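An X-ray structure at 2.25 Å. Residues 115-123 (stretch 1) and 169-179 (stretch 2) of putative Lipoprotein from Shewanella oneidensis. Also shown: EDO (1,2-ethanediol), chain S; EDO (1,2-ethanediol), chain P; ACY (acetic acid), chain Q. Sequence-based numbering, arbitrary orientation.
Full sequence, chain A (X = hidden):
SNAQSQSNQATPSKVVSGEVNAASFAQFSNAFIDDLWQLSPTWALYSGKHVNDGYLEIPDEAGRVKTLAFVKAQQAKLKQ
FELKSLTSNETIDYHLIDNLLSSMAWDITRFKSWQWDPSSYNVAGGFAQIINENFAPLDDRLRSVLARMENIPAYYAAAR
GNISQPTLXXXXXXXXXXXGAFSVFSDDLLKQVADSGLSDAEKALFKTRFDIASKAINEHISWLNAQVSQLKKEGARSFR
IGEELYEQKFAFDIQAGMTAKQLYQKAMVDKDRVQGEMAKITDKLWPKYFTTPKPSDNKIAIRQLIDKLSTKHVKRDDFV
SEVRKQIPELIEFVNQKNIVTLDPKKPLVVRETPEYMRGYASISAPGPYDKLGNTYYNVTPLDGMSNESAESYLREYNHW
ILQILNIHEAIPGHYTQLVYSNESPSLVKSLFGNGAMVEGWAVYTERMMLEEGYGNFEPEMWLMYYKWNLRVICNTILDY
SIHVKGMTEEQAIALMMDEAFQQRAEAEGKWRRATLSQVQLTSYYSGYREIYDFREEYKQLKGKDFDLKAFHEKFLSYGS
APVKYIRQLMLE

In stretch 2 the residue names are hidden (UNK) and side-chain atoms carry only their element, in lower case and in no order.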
# COMPACT_ATOMS: atom_id res chain seq x y z
N GLN A 115 5.78 7.20 20.67
CA GLN A 115 5.87 8.46 21.43
C GLN A 115 5.22 9.63 20.73
O GLN A 115 4.46 10.37 21.37
CB GLN A 115 7.32 8.90 21.72
CG GLN A 115 7.98 8.02 22.72
CD GLN A 115 9.32 8.57 23.18
OE1 GLN A 115 10.13 9.08 22.39
NE2 GLN A 115 9.55 8.47 24.46
N TRP A 116 5.53 9.82 19.44
CA TRP A 116 5.18 11.04 18.74
C TRP A 116 4.03 10.96 17.78
O TRP A 116 3.68 11.98 17.16
CB TRP A 116 6.40 11.67 18.04
CG TRP A 116 7.17 10.72 17.13
CD1 TRP A 116 8.33 10.01 17.44
CD2 TRP A 116 6.86 10.37 15.77
NE1 TRP A 116 8.75 9.27 16.39
CE2 TRP A 116 7.91 9.43 15.34
CE3 TRP A 116 5.88 10.75 14.86
CZ2 TRP A 116 7.92 8.88 14.08
CZ3 TRP A 116 5.91 10.18 13.58
CH2 TRP A 116 6.90 9.25 13.21
N ASP A 117 3.42 9.79 17.61
CA ASP A 117 2.25 9.64 16.72
C ASP A 117 1.03 9.20 17.53
O ASP A 117 0.82 7.99 17.74
CB ASP A 117 2.52 8.64 15.61
CG ASP A 117 1.30 8.39 14.74
OD1 ASP A 117 0.23 9.00 14.92
OD2 ASP A 117 1.40 7.54 13.84
N PRO A 118 0.23 10.16 18.01
CA PRO A 118 -0.92 9.78 18.82
C PRO A 118 -1.96 9.06 18.00
O PRO A 118 -2.83 8.43 18.59
CB PRO A 118 -1.47 11.12 19.36
CG PRO A 118 -0.28 12.04 19.34
CD PRO A 118 0.51 11.60 18.12
N SER A 119 -1.89 9.13 16.68
CA SER A 119 -2.89 8.44 15.90
C SER A 119 -2.72 6.92 15.98
O SER A 119 -3.65 6.19 15.63
CB SER A 119 -2.93 8.91 14.44
OG SER A 119 -1.88 8.31 13.70
N SER A 120 -1.57 6.43 16.43
CA SER A 120 -1.41 4.98 16.59
C SER A 120 -2.24 4.40 17.80
O SER A 120 -2.37 3.18 17.93
CB SER A 120 0.09 4.63 16.66
OG SER A 120 0.76 5.33 17.68
N TYR A 121 -2.86 5.27 18.62
CA TYR A 121 -3.72 4.85 19.69
C TYR A 121 -5.19 5.08 19.35
O TYR A 121 -5.71 6.21 19.42
CB TYR A 121 -3.34 5.57 20.97
CG TYR A 121 -1.89 5.38 21.33
CD1 TYR A 121 -1.49 4.26 22.02
CD2 TYR A 121 -0.92 6.27 20.93
CE1 TYR A 121 -0.18 4.05 22.34
CE2 TYR A 121 0.40 6.09 21.26
CZ TYR A 121 0.76 4.98 21.99
OH TYR A 121 2.06 4.73 22.36
N ASN A 122 -5.85 4.01 18.98
CA ASN A 122 -7.28 4.06 18.58
C ASN A 122 -7.85 2.64 18.62
O ASN A 122 -7.36 1.76 17.92
CB ASN A 122 -7.41 4.65 17.16
CG ASN A 122 -8.87 4.94 16.75
OD1 ASN A 122 -9.85 4.42 17.34
ND2 ASN A 122 -9.02 5.79 15.72
N VAL A 123 -8.86 2.42 19.44
CA VAL A 123 -9.43 1.04 19.53
C VAL A 123 -10.41 0.69 18.39
O VAL A 123 -10.77 -0.48 18.22
CB VAL A 123 -10.10 0.81 20.91
CG1 VAL A 123 -9.09 1.11 22.02
CG2 VAL A 123 -11.35 1.68 21.06
N UNK A 169 0.61 17.22 13.36
CA UNK A 169 -0.19 16.56 12.32
C UNK A 169 -0.76 15.21 12.81
O UNK A 169 -1.93 14.89 12.55
c UNK A 169 1.00 17.65 10.32
c UNK A 169 0.65 16.34 11.05
o UNK A 169 2.41 19.60 10.50
o UNK A 169 2.75 18.03 12.01
c UNK A 169 2.13 18.48 10.99
N UNK A 170 0.03 14.41 13.51
CA UNK A 170 -0.48 13.10 13.91
C UNK A 170 -1.46 13.26 15.04
O UNK A 170 -2.37 12.43 15.20
c UNK A 170 0.66 12.13 14.24
c UNK A 170 3.13 12.00 11.53
c UNK A 170 1.52 11.77 13.04
n UNK A 170 2.43 10.90 11.19
c UNK A 170 1.42 10.73 12.10
n UNK A 170 2.55 12.53 12.64
N UNK A 171 -1.30 14.32 15.83
CA UNK A 171 -2.24 14.56 16.92
C UNK A 171 -3.61 14.96 16.35
O UNK A 171 -4.65 14.54 16.88
c UNK A 171 -2.62 15.64 19.18
c UNK A 171 -1.72 15.60 17.94
o UNK A 171 -0.37 15.29 18.34
N UNK A 172 -3.59 15.70 15.24
CA UNK A 172 -4.80 16.16 14.61
C UNK A 172 -5.48 14.96 14.01
O UNK A 172 -6.68 14.81 14.06
o UNK A 172 -2.94 19.17 11.85
c UNK A 172 -4.51 17.19 13.49
o UNK A 172 -3.87 20.78 13.04
c UNK A 172 -3.63 19.56 12.86
c UNK A 172 -4.13 18.59 13.96
N UNK A 173 -4.68 14.11 13.41
CA UNK A 173 -5.24 12.89 12.84
C UNK A 173 -5.89 12.02 13.97
O UNK A 173 -7.01 11.52 13.81
c UNK A 173 -3.46 10.13 10.74
c UNK A 173 -5.78 11.14 10.27
c UNK A 173 -4.19 12.14 12.05
c UNK A 173 -4.66 10.88 11.32
N UNK A 174 -5.21 11.90 15.09
CA UNK A 174 -5.74 11.17 16.24
C UNK A 174 -7.13 11.66 16.64
O UNK A 174 -8.02 10.86 16.94
c UNK A 174 -4.79 11.26 17.43
N UNK A 175 -7.32 12.98 16.65
CA UNK A 175 -8.60 13.56 17.08
C UNK A 175 -9.73 13.09 16.12
O UNK A 175 -10.76 12.55 16.54
c UNK A 175 -7.60 15.63 18.10
c UNK A 175 -8.59 15.09 17.08
c UNK A 175 -10.03 15.63 17.30
N UNK A 176 -9.47 13.25 14.85
CA UNK A 176 -10.36 12.90 13.79
C UNK A 176 -10.66 11.39 13.74
O UNK A 176 -11.82 10.99 13.68
c UNK A 176 -9.71 13.38 12.53
c UNK A 176 -10.36 13.18 11.21
c UNK A 176 -10.33 11.67 10.91
c UNK A 176 -9.54 14.02 10.20
N UNK A 177 -9.63 10.55 13.81
CA UNK A 177 -9.88 9.12 13.78
C UNK A 177 -10.59 8.61 15.04
O UNK A 177 -11.47 7.77 14.93
c UNK A 177 -8.07 8.61 12.09
c UNK A 177 -8.60 8.37 13.51
o UNK A 177 -6.00 7.62 12.72
c UNK A 177 -6.78 7.89 11.81
n UNK A 177 -6.55 7.57 10.57
N UNK A 178 -10.25 9.14 16.22
CA UNK A 178 -10.90 8.69 17.46
C UNK A 178 -12.32 9.18 17.55
O UNK A 178 -13.15 8.50 18.17
o UNK A 178 -9.25 7.00 19.56
n UNK A 178 -7.78 8.47 18.61
c UNK A 178 -9.01 8.10 19.00
c UNK A 178 -10.12 9.06 18.72
N UNK A 179 -12.62 10.31 16.92
CA UNK A 179 -14.04 10.76 16.76
C UNK A 179 -14.81 9.75 15.94
O UNK A 179 -15.95 9.51 16.21
o UNK A 179 -13.47 14.82 15.20
c UNK A 179 -13.74 14.67 16.43
n UNK A 179 -13.91 15.70 17.28
c UNK A 179 -13.88 13.26 17.07
c UNK A 179 -14.15 12.14 16.10
C1 EDO S . -3.79 1.15 15.08
O1 EDO S . -4.57 1.02 16.28
C2 EDO S . -3.77 2.61 14.58
O2 EDO S . -5.06 3.09 14.15
C1 EDO P . -6.53 -1.81 17.04
O1 EDO P . -7.65 -0.92 16.94
C2 EDO P . -5.95 -1.91 18.47
O2 EDO P . -6.85 -2.68 19.27
C ACY Q . 4.13 6.89 11.05
O ACY Q . 3.48 7.89 10.66
OXT ACY Q . 4.94 6.25 10.30
CH3 ACY Q . 3.92 6.39 12.44
O HOH W 1 -6.14 7.12 15.22
O HOH W 2 -3.05 6.48 11.79

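Position 169, already within the helix, has three side-chain carbons, the third carrying two oxygens, and none of them reaches stretch 1. This carboxylate is Glu169. Position 170 has one carbon and then a five-membered ring of three carbons and two nitrogens, a ring whose face meets the edge of Trp116: the mark of histidine. The centroids of the Trp116 six-membered ring and the His170 ring are 5.5 Å apart, with planes at 75°; Trp116 CZ3 lies 3.9 Å from His170 CE1. A flat ring suits this place, offering a face to the indole while His170 NE2 makes a weak hydrogen bond to acetic acid O at 3.2 Å.

At 171 one carbon carries an oxygen and a carbon, and the oxygen lies near Pro118: Thr171. Its OG1 is 3.4 Å from Pro118 CG, so this compact side chain packs beside the proline although its CA-to-CB bond points away overall. Position 172 repeats the three-carbon carboxylate pattern and makes no contact; it is Glu172, and its CA-to-CB bond points away. At 173, four carbons fork at the second, and one end carbon touches Ser119 OG: this is Leu173, whose CD2 comes within 3.8 Å of Ser119 OG.

Position 174 has a single carbon, set against Pro118 and Ser119, hence Ala174. Here the backbones come closest, with CA of Ser119 and CA of Ala174 4.0 Å apart, and a methyl fits the narrow gap: Ala174 CB is 3.8 Å from Pro118 CB. Position 175, one carbon bearing two more, is Val175, and position 176, four carbons forked at the second, is Leu176; neither reaches stretch 1.

At 177 three carbons end in one oxygen and one nitrogen, an amide whose oxygen lies near Ser119 CB: Gln177. Water 1 donates to Gln177 OE1 at 2.6 Å and to Ser119 O at 2.7 Å, while accepting from Asn122 ND2 at 3.2 Å. The long side chain thus reaches a solvent bridge. Position 178 carries the same amide on a chain one carbon shorter, its nitrogen near Tyr121 O: Asn178. Asn178 ND2 donates to Tyr121 O at 3.2 Å and to its own helix at Ala174 O, 2.9 Å away, so one amide nitrogen ties the two segments together. Position 179, again three carbons with an amide, is Gln179; its CA-to-CB bond points away.

The contact works by laying the turn after Trp116 against one side of the helix. Ser119 OG donates to Asp117 OD1 at 2.5 Å, bracing the turn, while Pro118 and Ser119 pack on Ala174. Beyond them, Asn122 ND2 makes a weak hydrogen bond to Gln177 O at 3.2 Å. Aromatic packing at one end and amide hydrogen bonds at the other thus flank a close-packed centre, burying 499 Å² in all.

Stretch 2, residues 169-179: EHTELAVLQNQ
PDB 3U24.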